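Local structure of Lin0012 protein (Listeria innocua, 3K17) at residues A[9-14]-A[352-357]; A[214-219]-A[334-339]; A[37-42]-A[105-110]. The protein probably phosphorylates phosphomevalonate at the expense of ATP, as a GHMP-family kinase in the mevalonate route to isopentenyl diphosphate. All blocks are in the same frame, centred on the assembly; numbering follows the deposited sequence.

Interaction 1: A[9-14]-A[352-357]; sequences VKIPGK and GRVQIT
Val354 meets Ile11 and Pro12 with separate methyl branches. Its CG1, anti to the backbone N (chi1 175°), lies 4.0 Å from Ile11 CD1, the two side chains running side by side and pointing the same way. CG2, on the other branch, packs 3.7 Å from Pro12 CD. Beyond the proline ring, Pro12 CB sits 3.9 Å from Gly352 CA, the glycine backbone lying directly against the ring. Val9 CG2 and Ile356 CG1 make a looser apolar pair on the face that also bears Ile11, which is packed by Val125 and Ala126 of helix 119-135. Here the short C-terminal strand 355-357 runs antiparallel beside strand 7-18 and adds itself to the mixed sheet of the GHMP kinase fold; on its other side strand 7-18 is bonded through its backbone, Val9 with Leu41 and Ile11 with Ile39. Lys10 and Gln355 form the hydrogen-bonded pair: Lys10 N donates to Gln355 O at 2.8 Å, and Gln355 N to Lys10 O at 3.1 Å. Lys10 O is touched a second time by the CA-H of Val354, CA to O 3.4 Å. On the face opposite Val9 and Ile356, the Lys10 and Gln355 side chains cross at a slant, and the lysine chain bends at chi3 and chi4, its NZ hydrogen-bonding Thr40 OG1 of strand 37-45.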
loop_
_atom_site.group_PDB
_atom_site.type_symbol
_atom_site.label_atom_id
_atom_site.label_comp_id
_atom_site.label_asym_id
_atom_site.label_seq_id
_atom_site.Cartn_x
_atom_site.Cartn_y
_atom_site.Cartn_z
ATOM N N VAL A 9 -15.260 20.391 33.985
ATOM C CA VAL A 9 -16.533 19.872 33.486
ATOM C C VAL A 9 -16.689 18.409 33.895
ATOM O O VAL A 9 -15.819 17.581 33.622
ATOM C CB VAL A 9 -16.617 19.968 31.945
ATOM C CG1 VAL A 9 -17.870 19.250 31.441
ATOM C CG2 VAL A 9 -16.631 21.439 31.509
ATOM N N LYS A 10 -17.789 18.097 34.565
ATOM C CA LYS A 10 -18.049 16.731 34.984
ATOM C C LYS A 10 -19.300 16.240 34.290
ATOM O O LYS A 10 -20.386 16.793 34.478
ATOM C CB LYS A 10 -18.229 16.637 36.501
ATOM C CG LYS A 10 -17.038 17.147 37.289
ATOM C CD LYS A 10 -17.250 16.995 38.791
ATOM C CE LYS A 10 -16.596 15.735 39.318
ATOM N NZ LYS A 10 -15.109 15.780 39.144
ATOM N N ILE A 11 -19.127 15.201 33.479
ATOM C CA ILE A 11 -20.217 14.598 32.732
ATOM C C ILE A 11 -20.519 13.237 33.334
ATOM O O ILE A 11 -19.627 12.376 33.479
ATOM C CB ILE A 11 -19.848 14.419 31.241
ATOM C CG1 ILE A 11 -19.429 15.764 30.642
ATOM C CG2 ILE A 11 -21.027 13.848 30.479
ATOM C CD1 ILE A 11 -20.466 16.895 30.828
ATOM N N PRO A 12 -21.787 13.018 33.701
ATOM C CA PRO A 12 -22.204 11.751 34.296
ATOM C C PRO A 12 -22.299 10.644 33.252
ATOM O O PRO A 12 -22.498 10.917 32.068
ATOM C CB PRO A 12 -23.566 12.093 34.889
ATOM C CG PRO A 12 -24.121 13.049 33.852
ATOM C CD PRO A 12 -22.928 13.945 33.559
ATOM N N GLY A 13 -22.139 9.404 33.706
ATOM C CA GLY A 13 -22.260 8.259 32.823
ATOM C C GLY A 13 -23.746 8.020 32.610
ATOM O O GLY A 13 -24.571 8.720 33.200
ATOM N N LYS A 14 -24.098 7.030 31.797
ATOM C CA LYS A 14 -25.504 6.763 31.507
ATOM C C LYS A 14 -25.867 5.293 31.596
ATOM O O LYS A 14 -25.015 4.417 31.484
ATOM C CB LYS A 14 -25.844 7.255 30.097
ATOM C CG LYS A 14 -25.163 6.426 28.982
ATOM C CD LYS A 14 -26.046 5.270 28.478
ATOM C CE LYS A 14 -25.225 4.140 27.846
ATOM N NZ LYS A 14 -24.557 3.300 28.902
ATOM N N GLY A 352 -27.137 11.083 38.361
ATOM C CA GLY A 352 -26.016 11.928 37.974
ATOM C C GLY A 352 -26.454 13.286 37.437
ATOM O O GLY A 352 -27.528 13.411 36.851
ATOM N N ARG A 353 -25.628 14.304 37.645
ATOM C CA ARG A 353 -25.922 15.652 37.166
ATOM C C ARG A 353 -24.653 16.301 36.632
ATOM O O ARG A 353 -23.582 16.158 37.219
ATOM C CB ARG A 353 -26.457 16.537 38.299
ATOM C CG ARG A 353 -27.573 15.938 39.133
ATOM C CD ARG A 353 -28.882 15.835 38.372
ATOM N NE ARG A 353 -29.988 15.583 39.293
ATOM C CZ ARG A 353 -31.247 15.397 38.917
ATOM N NH1 ARG A 353 -31.564 15.432 37.629
ATOM N NH2 ARG A 353 -32.190 15.185 39.828
ATOM N N VAL A 354 -24.782 17.023 35.525
ATOM C CA VAL A 354 -23.653 17.724 34.936
ATOM C C VAL A 354 -23.215 18.833 35.892
ATOM O O VAL A 354 -24.040 19.578 36.416
ATOM C CB VAL A 354 -24.030 18.346 33.574
ATOM C CG1 VAL A 354 -22.871 19.190 33.040
ATOM C CG2 VAL A 354 -24.385 17.238 32.580
ATOM N N GLN A 355 -21.914 18.921 36.130
ATOM C CA GLN A 355 -21.359 19.934 37.019
ATOM C C GLN A 355 -20.259 20.689 36.279
ATOM O O GLN A 355 -19.213 20.121 35.954
ATOM C CB GLN A 355 -20.790 19.271 38.278
ATOM C CG GLN A 355 -21.828 18.510 39.091
ATOM C CD GLN A 355 -21.219 17.440 39.975
ATOM O OE1 GLN A 355 -21.539 16.259 39.839
ATOM N NE2 GLN A 355 -20.338 17.846 40.884
ATOM N N ILE A 356 -20.510 21.966 36.011
ATOM C CA ILE A 356 -19.556 22.821 35.312
ATOM C C ILE A 356 -19.156 23.982 36.208
ATOM O O ILE A 356 -19.967 24.857 36.498
ATOM C CB ILE A 356 -20.167 23.394 34.019
ATOM C CG1 ILE A 356 -20.505 22.252 33.060
ATOM C CG2 ILE A 356 -19.202 24.379 33.369
ATOM C CD1 ILE A 356 -21.136 22.710 31.773
ATOM N N THR A 357 -17.905 23.995 36.645
ATOM C CA THR A 357 -17.442 25.064 37.514
ATOM C C THR A 357 -16.198 25.746 36.964
ATOM O O THR A 357 -15.219 25.086 36.616
ATOM C CB THR A 357 -17.155 24.530 38.928
ATOM O OG1 THR A 357 -16.094 23.570 38.879
ATOM C CG2 THR A 357 -18.400 23.865 39.501
#

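Interaction 2: A[214-219]-A[334-339]; sequences TFSVGW and KLVNEW
Ser216 turns its CB toward helix 334-339 and meets the far end of the Trp339 indole, with Ser216 CB 3.7 Å from Trp339 CH2. The serine hydroxyl, OG anti to the carbonyl carbon (chi1 -66°), has Val336 CG2 at 4.3 Å, a looser approach. The backbone that follows meets the indole's six-membered ring obliquely: Val217 C is 3.6 Å from Trp339 CZ3, while the Ser216 carbonyl carbon lies at the ring's edge, in its plane. Val217 itself directs its side chain away from the helix, where it touches Phe349. Strand 214-219 is an inner member of the four-stranded antiparallel sheet, between strands 321-326 and 345-346, and helix 329-341 lies against this sheet in the C-terminal half of the GHMP kinase fold. Their segment axes run nearly parallel, 7° apart and 9.8 Å from each other at closest approach. At Gly218 the ring comes nearest to the strand, Trp339 CZ3 standing 3.5 Å from Gly218 N and CE3 3.9 Å from Gly218 CA, so that the indole rests directly on the glycine backbone. Leu335, one helical turn back, lays CG over one face of the ring toward its rim, 3.6 Å above the plane. No hydrogen bond joins segments 214-219 and 334-339; Trp339 NE1 instead donates to the Leu300 carbonyl of helix 295-306.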
loop_
_atom_site.group_PDB
_atom_site.type_symbol
_atom_site.label_atom_id
_atom_site.label_comp_id
_atom_site.label_asym_id
_atom_site.label_seq_id
_atom_site.Cartn_x
_atom_site.Cartn_y
_atom_site.Cartn_z
ATOM N N THR A 214 -36.491 2.228 44.943
ATOM C CA THR A 214 -35.025 2.269 44.947
ATOM C C THR A 214 -34.451 1.672 43.659
ATOM O O THR A 214 -34.844 0.588 43.236
ATOM C CB THR A 214 -34.436 1.480 46.147
ATOM O OG1 THR A 214 -34.908 2.044 47.374
ATOM C CG2 THR A 214 -32.899 1.555 46.139
ATOM N N PHE A 215 -33.509 2.383 43.050
ATOM C CA PHE A 215 -32.860 1.926 41.819
ATOM C C PHE A 215 -31.508 1.291 42.162
ATOM O O PHE A 215 -30.663 1.920 42.802
ATOM C CB PHE A 215 -32.640 3.114 40.883
ATOM C CG PHE A 215 -32.185 2.734 39.499
ATOM C CD1 PHE A 215 -33.026 2.025 38.645
ATOM C CD2 PHE A 215 -30.940 3.143 39.027
ATOM C CE1 PHE A 215 -32.636 1.738 37.340
ATOM C CE2 PHE A 215 -30.540 2.859 37.721
ATOM C CZ PHE A 215 -31.386 2.159 36.877
ATOM N N SER A 216 -31.301 0.050 41.735
ATOM C CA SER A 216 -30.048 -0.643 42.011
ATOM C C SER A 216 -29.261 -0.934 40.732
ATOM O O SER A 216 -29.838 -1.317 39.714
ATOM C CB SER A 216 -30.327 -1.953 42.755
ATOM O OG SER A 216 -30.855 -1.701 44.047
ATOM N N VAL A 217 -27.946 -0.741 40.792
ATOM C CA VAL A 217 -27.073 -0.982 39.642
ATOM C C VAL A 217 -26.073 -2.097 39.956
ATOM O O VAL A 217 -25.384 -2.053 40.972
ATOM C CB VAL A 217 -26.288 0.300 39.253
ATOM C CG1 VAL A 217 -25.416 0.038 38.019
ATOM C CG2 VAL A 217 -27.264 1.444 38.981
ATOM N N GLY A 218 -26.013 -3.101 39.088
ATOM C CA GLY A 218 -25.088 -4.206 39.299
ATOM C C GLY A 218 -24.247 -4.524 38.069
ATOM O O GLY A 218 -24.787 -4.823 37.011
ATOM N N TRP A 219 -22.926 -4.459 38.210
ATOM C CA TRP A 219 -22.008 -4.746 37.104
ATOM C C TRP A 219 -21.709 -6.244 37.042
ATOM O O TRP A 219 -21.252 -6.832 38.019
ATOM C CB TRP A 219 -20.706 -3.964 37.291
ATOM C CG TRP A 219 -19.726 -4.143 36.169
ATOM C CD1 TRP A 219 -19.958 -3.948 34.838
ATOM C CD2 TRP A 219 -18.334 -4.467 36.292
ATOM N NE1 TRP A 219 -18.797 -4.122 34.125
ATOM C CE2 TRP A 219 -17.780 -4.438 34.993
ATOM C CE3 TRP A 219 -17.492 -4.768 37.378
ATOM C CZ2 TRP A 219 -16.424 -4.702 34.741
ATOM C CZ3 TRP A 219 -16.134 -5.030 37.129
ATOM C CH2 TRP A 219 -15.617 -4.990 35.818
ATOM N N LYS A 334 -31.265 -6.473 50.351
ATOM C CA LYS A 334 -31.346 -7.929 50.277
ATOM C C LYS A 334 -31.022 -8.360 48.853
ATOM O O LYS A 334 -30.329 -9.356 48.635
ATOM C CB LYS A 334 -32.754 -8.418 50.633
ATOM C CG LYS A 334 -32.913 -8.966 52.048
ATOM C CD LYS A 334 -32.808 -7.876 53.103
ATOM C CE LYS A 334 -33.074 -8.439 54.495
ATOM N NZ LYS A 334 -34.444 -9.023 54.608
ATOM N N LEU A 335 -31.536 -7.607 47.883
ATOM C CA LEU A 335 -31.292 -7.912 46.480
ATOM C C LEU A 335 -29.797 -7.799 46.189
ATOM O O LEU A 335 -29.204 -8.701 45.599
ATOM C CB LEU A 335 -32.064 -6.946 45.583
ATOM C CG LEU A 335 -31.833 -7.076 44.074
ATOM C CD1 LEU A 335 -32.215 -8.462 43.606
ATOM C CD2 LEU A 335 -32.652 -6.016 43.347
ATOM N N VAL A 336 -29.201 -6.689 46.609
ATOM C CA VAL A 336 -27.777 -6.451 46.410
ATOM C C VAL A 336 -26.928 -7.571 47.025
ATOM O O VAL A 336 -25.943 -8.005 46.431
ATOM C CB VAL A 336 -27.357 -5.092 47.017
ATOM C CG1 VAL A 336 -25.832 -4.972 47.062
ATOM C CG2 VAL A 336 -27.936 -3.956 46.178
ATOM N N ASN A 337 -27.309 -8.037 48.211
ATOM C CA ASN A 337 -26.570 -9.110 48.871
ATOM C C ASN A 337 -26.600 -10.372 48.009
ATOM O O ASN A 337 -25.595 -11.074 47.889
ATOM C CB ASN A 337 -27.159 -9.395 50.259
ATOM C CG ASN A 337 -26.470 -10.561 50.959
ATOM O OD1 ASN A 337 -26.871 -11.714 50.807
ATOM N ND2 ASN A 337 -25.418 -10.264 51.720
ATOM N N GLU A 338 -27.752 -10.658 47.410
ATOM C CA GLU A 338 -27.886 -11.823 46.542
ATOM C C GLU A 338 -27.006 -11.660 45.302
ATOM O O GLU A 338 -26.352 -12.612 44.865
ATOM C CB GLU A 338 -29.342 -12.010 46.124
ATOM C CG GLU A 338 -30.233 -12.497 47.251
ATOM C CD GLU A 338 -29.685 -13.755 47.905
ATOM O OE1 GLU A 338 -29.430 -14.742 47.180
ATOM O OE2 GLU A 338 -29.505 -13.756 49.142
ATOM N N TRP A 339 -26.991 -10.452 44.739
ATOM C CA TRP A 339 -26.172 -10.180 43.560
ATOM C C TRP A 339 -24.693 -10.420 43.869
ATOM O O TRP A 339 -23.994 -11.082 43.109
ATOM C CB TRP A 339 -26.316 -8.720 43.103
ATOM C CG TRP A 339 -27.597 -8.359 42.401
ATOM C CD1 TRP A 339 -28.606 -9.201 42.025
ATOM C CD2 TRP A 339 -27.976 -7.051 41.944
ATOM N NE1 TRP A 339 -29.586 -8.499 41.359
ATOM C CE2 TRP A 339 -29.225 -7.178 41.296
ATOM C CE3 TRP A 339 -27.379 -5.785 42.020
ATOM C CZ2 TRP A 339 -29.885 -6.089 40.724
ATOM C CZ3 TRP A 339 -28.037 -4.699 41.451
ATOM C CH2 TRP A 339 -29.279 -4.861 40.812
#

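Interaction 3: A[37-42]-A[105-110]; sequences RYITLT and TELIDQ
Leu107 packs its two methyls against different parts of strand 37-42, and this is the close side of the contact. CD1 sits 3.8 Å from Ile39 CG1 and touches Ile39 CD1 as well, the two side chains crossing at about a right angle. CD2 presses on the backbone, 3.3 Å from Arg37 O, and also reaches Arg37 CB. Ile39 and Leu107 are both buried, and the isoleucine is further packed by Ala122 and Ala126 of helix 119-135. Thr105 faces Ile39 in an antiparallel non-hydrogen-bonded pair, the last rung where strand 99-105 runs beside strand 37-45 in the mixed sheet of the N-terminal half of the GHMP kinase fold. Past it the chain leaves the sheet through an ST turn. Thr105 OG1, placed anti to its own backbone N (chi1 177°), accepts from Leu107 N at 2.8 Å and so ties the turn that brings the leucine round to Ile39. The outer side is polar and held differently. Glu106, an exposed residue, reaches across with its chain extended beyond CG and takes the Tyr38 N-H on OE1 at 2.8 Å, a nearly straight bond (165°) that arrives on the anti side of the carboxylate, 28° out of its plane. The same OE1 lies at the edge of the Tyr38 ring, near the ring plane; the phenol oxygen accepts from the backbone N-H of Arg353. Glu106 N returns a bent, weak bond to Tyr38 O. Farther out a single water bridges the segments: it accepts from Arg37 NH1 at 2.9 Å and donates to Glu106 O. The Arg37 guanidinium and Glu106 carboxylate are not in contact, with NH1 6.6 Å from OE1, so their opposite charges would attract only at a distance.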
loop_
_atom_site.group_PDB
_atom_site.type_symbol
_atom_site.label_atom_id
_atom_site.label_comp_id
_atom_site.label_asym_id
_atom_site.label_seq_id
_atom_site.Cartn_x
_atom_site.Cartn_y
_atom_site.Cartn_z
ATOM N N ARG A 37 -21.294 8.747 38.438
ATOM C CA ARG A 37 -19.910 8.377 38.108
ATOM C C ARG A 37 -19.608 9.247 36.901
ATOM O O ARG A 37 -20.373 9.280 35.936
ATOM C CB ARG A 37 -19.815 6.880 37.809
ATOM C CG ARG A 37 -20.089 6.063 39.076
ATOM C CD ARG A 37 -20.337 4.582 38.844
ATOM N NE ARG A 37 -20.911 4.005 40.056
ATOM C CZ ARG A 37 -20.234 3.755 41.173
ATOM N NH1 ARG A 37 -18.932 4.006 41.240
ATOM N NH2 ARG A 37 -20.874 3.315 42.249
ATOM N N TYR A 38 -18.485 9.952 36.963
ATOM C CA TYR A 38 -18.166 10.927 35.942
ATOM C C TYR A 38 -16.871 10.857 35.155
ATOM O O TYR A 38 -15.883 10.226 35.541
ATOM C CB TYR A 38 -18.202 12.320 36.589
ATOM C CG TYR A 38 -19.498 12.643 37.301
ATOM C CD1 TYR A 38 -20.482 13.404 36.671
ATOM C CD2 TYR A 38 -19.767 12.131 38.575
ATOM C CE1 TYR A 38 -21.694 13.648 37.273
ATOM C CE2 TYR A 38 -20.998 12.368 39.198
ATOM C CZ TYR A 38 -21.954 13.130 38.531
ATOM O OH TYR A 38 -23.175 13.382 39.102
ATOM N N ILE A 39 -16.920 11.553 34.030
ATOM C CA ILE A 39 -15.768 11.762 33.195
ATOM C C ILE A 39 -15.527 13.219 33.586
ATOM O O ILE A 39 -16.485 14.000 33.695
ATOM C CB ILE A 39 -16.112 11.641 31.693
ATOM C CG1 ILE A 39 -15.868 10.190 31.245
ATOM C CG2 ILE A 39 -15.281 12.639 30.883
ATOM C CD1 ILE A 39 -16.171 9.913 29.804
ATOM N N THR A 40 -14.275 13.579 33.851
ATOM C CA THR A 40 -13.951 14.950 34.236
ATOM C C THR A 40 -12.992 15.561 33.228
ATOM O O THR A 40 -11.921 15.015 32.972
ATOM C CB THR A 40 -13.289 14.997 35.631
ATOM O OG1 THR A 40 -14.183 14.443 36.598
ATOM C CG2 THR A 40 -12.959 16.433 36.025
ATOM N N LEU A 41 -13.383 16.686 32.643
ATOM C CA LEU A 41 -12.529 17.366 31.676
ATOM C C LEU A 41 -12.108 18.716 32.267
ATOM O O LEU A 41 -12.952 19.567 32.560
ATOM C CB LEU A 41 -13.283 17.567 30.349
ATOM C CG LEU A 41 -12.418 18.003 29.161
ATOM C CD1 LEU A 41 -13.147 17.741 27.860
ATOM C CD2 LEU A 41 -12.050 19.484 29.292
ATOM N N THR A 42 -10.802 18.896 32.461
ATOM C CA THR A 42 -10.270 20.143 33.007
ATOM C C THR A 42 -9.625 20.933 31.868
ATOM O O THR A 42 -8.736 20.429 31.171
ATOM C CB THR A 42 -9.245 19.850 34.125
ATOM O OG1 THR A 42 -9.874 19.057 35.142
ATOM C CG2 THR A 42 -8.739 21.147 34.755
ATOM N N THR A 105 -11.428 9.687 34.103
ATOM C CA THR A 105 -12.663 8.909 34.149
ATOM C C THR A 105 -12.896 8.090 35.418
ATOM O O THR A 105 -11.950 7.660 36.076
ATOM C CB THR A 105 -12.739 7.939 32.956
ATOM O OG1 THR A 105 -13.920 7.138 33.065
ATOM C CG2 THR A 105 -11.503 7.025 32.932
ATOM N N GLU A 106 -14.173 7.880 35.736
ATOM C CA GLU A 106 -14.600 7.078 36.879
ATOM C C GLU A 106 -15.552 6.039 36.297
ATOM O O GLU A 106 -16.228 5.318 37.027
ATOM C CB GLU A 106 -15.384 7.913 37.905
ATOM C CG GLU A 106 -14.764 9.244 38.312
ATOM C CD GLU A 106 -15.610 9.983 39.369
ATOM O OE1 GLU A 106 -16.861 9.937 39.293
ATOM O OE2 GLU A 106 -15.018 10.615 40.266
ATOM N N LEU A 107 -15.615 5.970 34.972
ATOM C CA LEU A 107 -16.525 5.029 34.325
ATOM C C LEU A 107 -15.886 3.663 34.118
ATOM O O LEU A 107 -16.379 2.845 33.339
ATOM C CB LEU A 107 -17.008 5.593 32.987
ATOM C CG LEU A 107 -17.645 6.988 33.050
ATOM C CD1 LEU A 107 -18.333 7.284 31.739
ATOM C CD2 LEU A 107 -18.658 7.052 34.203
ATOM N N ILE A 108 -14.789 3.420 34.829
ATOM C CA ILE A 108 -14.097 2.143 34.724
ATOM C C ILE A 108 -13.908 1.502 36.088
ATOM O O ILE A 108 -13.841 2.179 37.114
ATOM C CB ILE A 108 -12.705 2.291 34.084
ATOM C CG1 ILE A 108 -11.849 3.227 34.939
ATOM C CG2 ILE A 108 -12.835 2.793 32.653
ATOM C CD1 ILE A 108 -10.421 3.401 34.429
ATOM N N ASP A 109 -13.818 0.182 36.084
ATOM C CA ASP A 109 -13.627 -0.581 37.304
ATOM C C ASP A 109 -12.158 -0.484 37.759
ATOM O O ASP A 109 -11.285 -0.053 37.006
ATOM C CB ASP A 109 -14.005 -2.036 37.026
ATOM C CG ASP A 109 -13.814 -2.926 38.220
ATOM O OD1 ASP A 109 -14.594 -2.800 39.185
ATOM O OD2 ASP A 109 -12.880 -3.752 38.190
ATOM N N GLN A 110 -11.902 -0.880 38.997
ATOM C CA GLN A 110 -10.553 -0.868 39.561
ATOM C C GLN A 110 -9.606 -1.660 38.648
ATOM O O GLN A 110 -8.436 -1.309 38.501
ATOM C CB GLN A 110 -10.574 -1.514 40.955
ATOM C CG GLN A 110 -11.457 -0.802 41.996
ATOM C CD GLN A 110 -12.885 -0.530 41.514
ATOM O OE1 GLN A 110 -13.123 0.379 40.717
ATOM N NE2 GLN A 110 -13.835 -1.323 41.996
HETATM O O HOH W 1 -16.725 4.917 39.510
#

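How the interactions relate
From the N terminus, segment 9-14 opens the longest loop, closed only when 352-357 returns beside it in interaction 1; both other contacts nest within it. Interaction 3 closes first, joining 37-42 to 105-110. Interaction 2 follows in series, 214-219 with 334-339, without crossing it. Interactions 1 and 3 share the mixed sheet: strands 7-18 and 37-45 are neighbours, Val9 O to Leu41 N and Gly13 N to Arg37 O probably being hydrogen bonds. Interaction 2 belongs to the separate four-stranded sheet, its centre about 24 Å from that of interaction 1. It touches interaction 3 where Trp219 packs on Asp109, in the loop that follows strand 99-105.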